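Local coordinates for trehalose synthase regulatory protein (Candida albicans, PDB 5HUS) that probably acts as a regulatory subunit of the trehalose synthase complex, with a C-terminal domain related to HAD-clan trehalose phosphatases, at residues 57-62 / 299-304; 141-146 / 150-155. All coordinates share one frame; numbering follows the deposited sequence.

Contact 1 (57-62 / 299-304) joins two helical regions far apart in sequence, whereas contact 2 (141-146 / 150-155) is a local hairpin whose strands both fall between the two segments of contact 1. Their centres are 32 Å apart and their nearest atoms about 19 Å apart, so they do not touch. They share no sheet: contact 1 packs on the mixed nine-stranded sheet through strands 20-26 and 243-250, and contact 2 forms one edge of a separate four-stranded antiparallel sheet. This is consistent with the HAD plan of a Rossmann-like core, with the C-terminal helix lying on its sheet, from which a cap module is inserted.

Contact 1: residues 57-62 / 299-304; sequences VRLLSD and ELLCIL
L59 and L301 bring their CA atoms to 6.1 Å, the nearest backbone approach between 57-62 and helix 297-304, and with no hydrogen bond crossing the gap the contact rests on apolar side chains. L301 is the shared piece: its forked end splits between two neighbours. L301 CD1 meets L59 CD1 at 3.8 Å, while L301 CD2 lies 3.8 Å from L60 CD2. The L301 side chain crosses each of these two at about a right angle, so methyl groups meet without the chains running alongside one another. CG of L301 stands beside its backbone N and anti to the carbonyl carbon (chi1 -61°), which directs the fork at both partners. L60 CD2 also rests 3.6 Å from L301 O and 3.9 Å from L304 CB, one turn further along the helix. Both L60 and L304 reach L25 on strand 20-26, and L304 also touches L247 on strand 243-250. The common contact with L25 places the two helical regions on the same face of the central sheet, as expected for a HAD-like alpha/beta core in which helices cover parallel strands. L60 itself holds the N-cap position before helix 61-65, and the backbone there is secured locally: R58 O accepts S61 N at 3.2 Å and S61 OG at 3.0 Å. Toward the C-terminal end of helix 297-304, F11 of helix 8-15 touches I303 and L304, and D62 N makes a weak hydrogen bond with N305 OD1.

Contact 2: residues 141-146 / 150-155; sequences FCEALD and RFHAGK
The beta hairpin of strands 141-144 and 149-152 pairs F141 with H152, C142 with F151 and E143 with R150, forming one edge of a four-stranded antiparallel sheet that is consistent with the cap module of HAD phosphatases. The N-to-C directions of the short strand segments 141-144 and 150-152 make 157°, close to antiparallel. F141 and H152 form a hydrogen-bonded pair, F141 N to H152 O at 3.0 Å and H152 N to F141 O at 2.9 Å; E143 and R150 form another, with E143 N to R150 O and R150 N to E143 O both at 2.8 Å. The side chains of these two pairs share a face of the sheet. There H152 NE2 donates to E143 OE1 at 2.9 Å, with an N-H...O angle of 163°. The oxygen lies close to the imidazole plane, but the donor meets it on its anti side and well out of the carboxylate plane. CG of E143 is anti to its backbone N, and the extended chain carries the carboxylate to the imidazole edge. R150 NE stays beyond salt-bridge range of that carboxylate; its guanidinium instead bonds S192 OG through NH1 and makes a cation-pi contact with Y76. On the reverse face, F151 packs against V130 and V134 of helix 116-136, its ring edge turned in plane to F141 O. The F141 ring leans across the hairpin, its plane tilted 16° from that of the imidazole, with the two rings offset and little of one above the other. H152 CB sits over one face of the F141 ring in a CH-pi contact, 3.6 Å from its centroid, while F141 CE1 touches G154 CA at 3.6 Å.

Contact 1: residues 57-62 / 299-304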
ATOM      1  N   VAL A  57       1.880  -4.828 -16.487  1.00 27.97           N
ATOM      2  CA  VAL A  57       3.238  -4.945 -17.003  1.00 31.89           C
ATOM      3  C   VAL A  57       3.309  -4.438 -18.438  1.00 32.21           C
ATOM      4  O   VAL A  57       4.216  -3.686 -18.797  1.00 33.57           O
ATOM      5  CB  VAL A  57       3.742  -6.401 -16.954  1.00 33.03           C
ATOM      6  CG1 VAL A  57       5.148  -6.496 -17.522  1.00 42.86           C
ATOM      7  CG2 VAL A  57       3.706  -6.935 -15.531  1.00 36.04           C
ATOM      8  N   ARG A  58       2.345  -4.857 -19.253  1.00 31.74           N
ATOM      9  CA  ARG A  58       2.274  -4.421 -20.646  1.00 35.08           C
ATOM     10  C   ARG A  58       2.186  -2.906 -20.743  1.00 35.27           C
ATOM     11  O   ARG A  58       2.946  -2.276 -21.482  1.00 34.13           O
ATOM     12  CB  ARG A  58       1.074  -5.062 -21.350  1.00 34.02           C
ATOM     13  CG  ARG A  58       0.825  -4.547 -22.764  1.00 46.34           C
ATOM     14  CD  ARG A  58      -0.286  -5.325 -23.477  1.00 45.00           C
ATOM     15  NE  ARG A  58      -1.602  -5.126 -22.871  1.00 40.33           N
ATOM     16  CZ  ARG A  58      -2.200  -6.005 -22.071  1.00 45.37           C
ATOM     17  NH1 ARG A  58      -1.607  -7.155 -21.779  1.00 40.75           N
ATOM     18  NH2 ARG A  58      -3.398  -5.737 -21.567  1.00 50.33           N
ATOM     19  N   LEU A  59       1.274  -2.320 -19.977  1.00 26.83           N
ATOM     20  CA  LEU A  59       1.043  -0.881 -20.047  1.00 29.35           C
ATOM     21  C   LEU A  59       2.198  -0.065 -19.473  1.00 30.59           C
ATOM     22  O   LEU A  59       2.263   1.143 -19.687  1.00 31.81           O
ATOM     23  CB  LEU A  59      -0.259  -0.516 -19.335  1.00 32.57           C
ATOM     24  CG  LEU A  59      -1.540  -0.872 -20.095  1.00 29.16           C
ATOM     25  CD1 LEU A  59      -2.763  -0.482 -19.283  1.00 33.69           C
ATOM     26  CD2 LEU A  59      -1.564  -0.202 -21.464  1.00 35.52           C
ATOM     27  N   LEU A  60       3.111  -0.723 -18.761  1.00 28.17           N
ATOM     28  CA  LEU A  60       4.295  -0.058 -18.218  1.00 25.37           C
ATOM     29  C   LEU A  60       5.591  -0.668 -18.748  1.00 32.00           C
ATOM     30  O   LEU A  60       6.625  -0.587 -18.088  1.00 37.08           O
ATOM     31  CB  LEU A  60       4.301  -0.127 -16.686  1.00 25.69           C
ATOM     32  CG  LEU A  60       3.180   0.574 -15.920  1.00 27.92           C
ATOM     33  CD1 LEU A  60       3.309   0.303 -14.422  1.00 28.89           C
ATOM     34  CD2 LEU A  60       3.202   2.064 -16.194  1.00 23.86           C
ATOM     35  N   SER A  61       5.544  -1.274 -19.932  1.00 34.73           N
ATOM     36  CA  SER A  61       6.698  -2.017 -20.438  1.00 44.58           C
ATOM     37  C   SER A  61       7.909  -1.118 -20.688  1.00 42.87           C
ATOM     38  O   SER A  61       9.046  -1.509 -20.420  1.00 48.61           O
ATOM     39  CB  SER A  61       6.334  -2.775 -21.720  1.00 43.60           C
ATOM     40  OG  SER A  61       5.718  -1.925 -22.669  1.00 50.28           O
ATOM     41  N   ASP A  62       7.667   0.088 -21.186  1.00 38.80           N
ATOM     42  CA  ASP A  62       8.748   1.035 -21.419  1.00 36.32           C
ATOM     43  C   ASP A  62       9.300   1.558 -20.095  1.00 38.98           C
ATOM     44  O   ASP A  62      10.512   1.660 -19.913  1.00 37.54           O
ATOM     45  CB  ASP A  62       8.267   2.192 -22.295  1.00 34.11           C
ATOM     46  CG  ASP A  62       7.785   1.724 -23.659  1.00 43.22           C
ATOM     47  OD1 ASP A  62       8.295   0.695 -24.145  1.00 48.97           O
ATOM     48  OD2 ASP A  62       6.894   2.382 -24.240  1.00 53.84           O
ATOM     49  N   GLU A 299      -5.192   5.872 -17.998  1.00 27.06           N
ATOM     50  CA  GLU A 299      -4.610   7.190 -18.173  1.00 23.76           C
ATOM     51  C   GLU A 299      -3.362   7.339 -17.310  1.00 24.47           C
ATOM     52  O   GLU A 299      -2.345   7.879 -17.756  1.00 25.90           O
ATOM     53  CB  GLU A 299      -5.619   8.285 -17.830  1.00 26.78           C
ATOM     54  CG  GLU A 299      -5.097   9.683 -18.140  1.00 35.69           C
ATOM     55  CD  GLU A 299      -6.060  10.771 -17.729  1.00 56.25           C
ATOM     56  OE1 GLU A 299      -6.995  10.479 -16.951  1.00 52.44           O
ATOM     57  OE2 GLU A 299      -5.880  11.921 -18.185  1.00 51.26           O
ATOM     58  N   LEU A 300      -3.448   6.849 -16.077  1.00 27.34           N
ATOM     59  CA  LEU A 300      -2.313   6.873 -15.164  1.00 20.96           C
ATOM     60  C   LEU A 300      -1.122   6.128 -15.757  1.00 23.27           C
ATOM     61  O   LEU A 300      -0.018   6.660 -15.812  1.00 24.78           O
ATOM     62  CB  LEU A 300      -2.696   6.256 -13.818  1.00 24.91           C
ATOM     63  CG  LEU A 300      -1.562   6.055 -12.811  1.00 24.84           C
ATOM     64  CD1 LEU A 300      -1.031   7.392 -12.332  1.00 29.22           C
ATOM     65  CD2 LEU A 300      -2.037   5.209 -11.633  1.00 26.51           C
ATOM     66  N   LEU A 301      -1.355   4.897 -16.203  1.00 25.01           N
ATOM     67  CA  LEU A 301      -0.267   4.055 -16.691  1.00 26.32           C
ATOM     68  C   LEU A 301       0.310   4.583 -18.009  1.00 24.92           C
ATOM     69  O   LEU A 301       1.510   4.476 -18.257  1.00 24.90           O
ATOM     70  CB  LEU A 301      -0.739   2.605 -16.847  1.00 23.23           C
ATOM     71  CG  LEU A 301      -1.209   1.934 -15.551  1.00 25.28           C
ATOM     72  CD1 LEU A 301      -1.593   0.476 -15.773  1.00 29.10           C
ATOM     73  CD2 LEU A 301      -0.142   2.050 -14.472  1.00 21.68           C
ATOM     74  N   CYS A 302      -0.540   5.166 -18.845  1.00 29.38           N
ATOM     75  CA  CYS A 302      -0.073   5.717 -20.114  1.00 27.50           C
ATOM     76  C   CYS A 302       0.879   6.891 -19.891  1.00 28.00           C
ATOM     77  O   CYS A 302       1.872   7.045 -20.604  1.00 31.50           O
ATOM     78  CB  CYS A 302      -1.257   6.141 -20.981  1.00 35.01           C
ATOM     79  SG  CYS A 302      -2.083   4.746 -21.786  1.00 56.93           S
ATOM     80  N   ILE A 303       0.585   7.703 -18.883  1.00 27.21           N
ATOM     81  CA  ILE A 303       1.469   8.802 -18.522  1.00 28.31           C
ATOM     82  C   ILE A 303       2.788   8.273 -17.957  1.00 27.99           C
ATOM     83  O   ILE A 303       3.862   8.717 -18.359  1.00 24.24           O
ATOM     84  CB  ILE A 303       0.809   9.744 -17.498  1.00 27.29           C
ATOM     85  CG1 ILE A 303      -0.355  10.496 -18.148  1.00 32.31           C
ATOM     86  CG2 ILE A 303       1.831  10.728 -16.946  1.00 29.83           C
ATOM     87  CD1 ILE A 303      -1.240  11.238 -17.162  1.00 29.56           C
ATOM     88  N   LEU A 304       2.706   7.310 -17.040  1.00 26.38           N
ATOM     89  CA  LEU A 304       3.909   6.743 -16.432  1.00 27.18           C
ATOM     90  C   LEU A 304       4.786   6.000 -17.436  1.00 31.47           C
ATOM     91  O   LEU A 304       5.983   5.828 -17.214  1.00 28.68           O
ATOM     92  CB  LEU A 304       3.541   5.792 -15.287  1.00 25.78           C
ATOM     93  CG  LEU A 304       2.797   6.371 -14.089  1.00 24.69           C
ATOM     94  CD1 LEU A 304       2.516   5.245 -13.094  1.00 21.81           C
ATOM     95  CD2 LEU A 304       3.591   7.487 -13.434  1.00 31.70           C
TER

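Contact 2: residues 141-146 / 150-155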
ATOM      1  N   PHE A 141     -18.492 -12.006   7.085  1.00 31.35           N
ATOM      2  CA  PHE A 141     -17.464 -13.036   7.109  1.00 27.30           C
ATOM      3  C   PHE A 141     -16.089 -12.477   7.447  1.00 27.83           C
ATOM      4  O   PHE A 141     -15.851 -11.273   7.372  1.00 25.63           O
ATOM      5  CB  PHE A 141     -17.410 -13.798   5.774  1.00 29.69           C
ATOM      6  CG  PHE A 141     -17.451 -12.925   4.543  1.00 26.56           C
ATOM      7  CD1 PHE A 141     -18.663 -12.556   3.976  1.00 26.76           C
ATOM      8  CD2 PHE A 141     -16.276 -12.526   3.915  1.00 27.14           C
ATOM      9  CE1 PHE A 141     -18.709 -11.776   2.831  1.00 31.03           C
ATOM     10  CE2 PHE A 141     -16.312 -11.754   2.761  1.00 25.35           C
ATOM     11  CZ  PHE A 141     -17.533 -11.371   2.222  1.00 28.48           C
ATOM     12  N   CYS A 142     -15.199 -13.381   7.841  1.00 24.78           N
ATOM     13  CA  CYS A 142     -13.852 -13.029   8.261  1.00 28.37           C
ATOM     14  C   CYS A 142     -12.829 -13.485   7.230  1.00 28.93           C
ATOM     15  O   CYS A 142     -12.854 -14.631   6.791  1.00 28.62           O
ATOM     16  CB  CYS A 142     -13.542 -13.658   9.623  1.00 26.15           C
ATOM     17  SG  CYS A 142     -11.833 -13.454  10.164  1.00 31.81           S
ATOM     18  N   GLU A 143     -11.939 -12.576   6.845  1.00 23.05           N
ATOM     19  CA  GLU A 143     -10.819 -12.907   5.983  1.00 23.53           C
ATOM     20  C   GLU A 143      -9.537 -12.764   6.789  1.00 26.96           C
ATOM     21  O   GLU A 143      -9.187 -11.663   7.210  1.00 25.70           O
ATOM     22  CB  GLU A 143     -10.795 -11.999   4.753  1.00 23.25           C
ATOM     23  CG  GLU A 143      -9.567 -12.181   3.868  1.00 26.14           C
ATOM     24  CD  GLU A 143      -9.542 -11.232   2.686  1.00 32.17           C
ATOM     25  OE1 GLU A 143     -10.173 -10.151   2.751  1.00 30.04           O
ATOM     26  OE2 GLU A 143      -8.882 -11.574   1.681  1.00 36.56           O
ATOM     27  N   ALA A 144      -8.854 -13.878   7.031  1.00 20.57           N
ATOM     28  CA  ALA A 144      -7.606 -13.843   7.778  1.00 20.97           C
ATOM     29  C   ALA A 144      -6.426 -14.099   6.848  1.00 21.75           C
ATOM     30  O   ALA A 144      -6.319 -15.167   6.259  1.00 22.11           O
ATOM     31  CB  ALA A 144      -7.632 -14.871   8.906  1.00 26.72           C
ATOM     32  N   LEU A 145      -5.560 -13.102   6.690  1.00 18.51           N
ATOM     33  CA  LEU A 145      -4.328 -13.293   5.936  1.00 16.66           C
ATOM     34  C   LEU A 145      -3.204 -13.591   6.940  1.00 19.33           C
ATOM     35  O   LEU A 145      -3.483 -14.051   8.050  1.00 20.66           O
ATOM     36  CB  LEU A 145      -4.042 -12.071   5.060  1.00 20.10           C
ATOM     37  CG  LEU A 145      -5.165 -11.750   4.057  1.00 22.52           C
ATOM     38  CD1 LEU A 145      -4.798 -10.614   3.104  1.00 24.54           C
ATOM     39  CD2 LEU A 145      -5.572 -12.999   3.263  1.00 18.92           C
ATOM     40  N   ASP A 146      -1.948 -13.348   6.581  1.00 17.67           N
ATOM     41  CA  ASP A 146      -0.856 -13.721   7.480  1.00 19.14           C
ATOM     42  C   ASP A 146      -0.573 -12.653   8.535  1.00 18.56           C
ATOM     43  O   ASP A 146      -0.123 -12.972   9.640  1.00 20.49           O
ATOM     44  CB  ASP A 146       0.418 -14.023   6.688  1.00 19.47           C
ATOM     45  CG  ASP A 146       0.257 -15.220   5.766  1.00 25.25           C
ATOM     46  OD1 ASP A 146      -0.577 -16.095   6.072  1.00 28.22           O
ATOM     47  OD2 ASP A 146       0.952 -15.277   4.732  1.00 27.71           O
ATOM     48  N   ARG A 150      -9.498  -8.969   7.985  1.00 18.66           N
ATOM     49  CA  ARG A 150     -10.543  -8.104   7.454  1.00 23.21           C
ATOM     50  C   ARG A 150     -11.925  -8.668   7.771  1.00 28.61           C
ATOM     51  O   ARG A 150     -12.220  -9.828   7.491  1.00 27.59           O
ATOM     52  CB  ARG A 150     -10.370  -7.907   5.946  1.00 22.05           C
ATOM     53  CG  ARG A 150     -11.180  -6.744   5.394  1.00 30.85           C
ATOM     54  CD  ARG A 150     -10.893  -6.490   3.916  1.00 35.27           C
ATOM     55  NE  ARG A 150      -9.571  -5.914   3.679  1.00 38.10           N
ATOM     56  CZ  ARG A 150      -9.358  -4.648   3.334  1.00 43.40           C
ATOM     57  NH1 ARG A 150     -10.380  -3.815   3.183  1.00 41.88           N
ATOM     58  NH2 ARG A 150      -8.123  -4.210   3.134  1.00 45.08           N
ATOM     59  N   PHE A 151     -12.759  -7.826   8.375  1.00 21.70           N
ATOM     60  CA  PHE A 151     -14.118  -8.190   8.750  1.00 21.95           C
ATOM     61  C   PHE A 151     -15.065  -7.613   7.703  1.00 25.08           C
ATOM     62  O   PHE A 151     -15.278  -6.406   7.657  1.00 25.34           O
ATOM     63  CB  PHE A 151     -14.437  -7.656  10.153  1.00 26.17           C
ATOM     64  CG  PHE A 151     -15.814  -8.002  10.659  1.00 30.10           C
ATOM     65  CD1 PHE A 151     -16.489  -9.121  10.202  1.00 29.75           C
ATOM     66  CD2 PHE A 151     -16.430  -7.201  11.611  1.00 36.52           C
ATOM     67  CE1 PHE A 151     -17.754  -9.428  10.678  1.00 32.59           C
ATOM     68  CE2 PHE A 151     -17.692  -7.504  12.087  1.00 35.30           C
ATOM     69  CZ  PHE A 151     -18.354  -8.618  11.618  1.00 31.38           C
ATOM     70  N   HIS A 152     -15.621  -8.474   6.855  1.00 22.91           N
ATOM     71  CA  HIS A 152     -16.483  -8.032   5.761  1.00 27.84           C
ATOM     72  C   HIS A 152     -17.957  -8.034   6.158  1.00 23.09           C
ATOM     73  O   HIS A 152     -18.459  -9.022   6.684  1.00 27.32           O
ATOM     74  CB  HIS A 152     -16.309  -8.928   4.535  1.00 27.91           C
ATOM     75  CG  HIS A 152     -14.935  -8.902   3.937  1.00 27.59           C
ATOM     76  ND1 HIS A 152     -14.622  -8.132   2.840  1.00 25.52           N
ATOM     77  CD2 HIS A 152     -13.807  -9.580   4.258  1.00 25.04           C
ATOM     78  CE1 HIS A 152     -13.355  -8.325   2.516  1.00 27.88           C
ATOM     79  NE2 HIS A 152     -12.839  -9.200   3.359  1.00 19.88           N
ATOM     80  N   ALA A 153     -18.648  -6.934   5.883  1.00 26.64           N
ATOM     81  CA  ALA A 153     -20.079  -6.854   6.153  1.00 29.09           C
ATOM     82  C   ALA A 153     -20.840  -7.860   5.295  1.00 26.43           C
ATOM     83  O   ALA A 153     -21.828  -8.441   5.737  1.00 24.74           O
ATOM     84  CB  ALA A 153     -20.591  -5.448   5.902  1.00 34.52           C
ATOM     85  N   GLY A 154     -20.365  -8.060   4.069  1.00 28.18           N
ATOM     86  CA  GLY A 154     -20.994  -8.994   3.154  1.00 27.97           C
ATOM     87  C   GLY A 154     -22.465  -8.675   2.976  1.00 31.16           C
ATOM     88  O   GLY A 154     -22.837  -7.518   2.782  1.00 33.60           O
ATOM     89  N   LYS A 155     -23.300  -9.702   3.083  1.00 35.35           N
ATOM     90  CA  LYS A 155     -24.732  -9.560   2.839  1.00 34.88           C
ATOM     91  C   LYS A 155     -25.452  -8.848   3.983  1.00 38.13           C
ATOM     92  O   LYS A 155     -26.568  -8.362   3.806  1.00 42.18           O
ATOM     93  CB  LYS A 155     -25.366 -10.933   2.598  1.00 31.92           C
ATOM     94  CG  LYS A 155     -26.754 -10.873   1.963  1.00 37.82           C
ATOM     95  CD  LYS A 155     -27.393 -12.252   1.891  1.00 45.26           C
ATOM     96  CE  LYS A 155     -28.873 -12.153   1.539  1.00 39.83           C
ATOM     97  NZ  LYS A 155     -29.608 -13.403   1.875  1.00 55.37           N
TER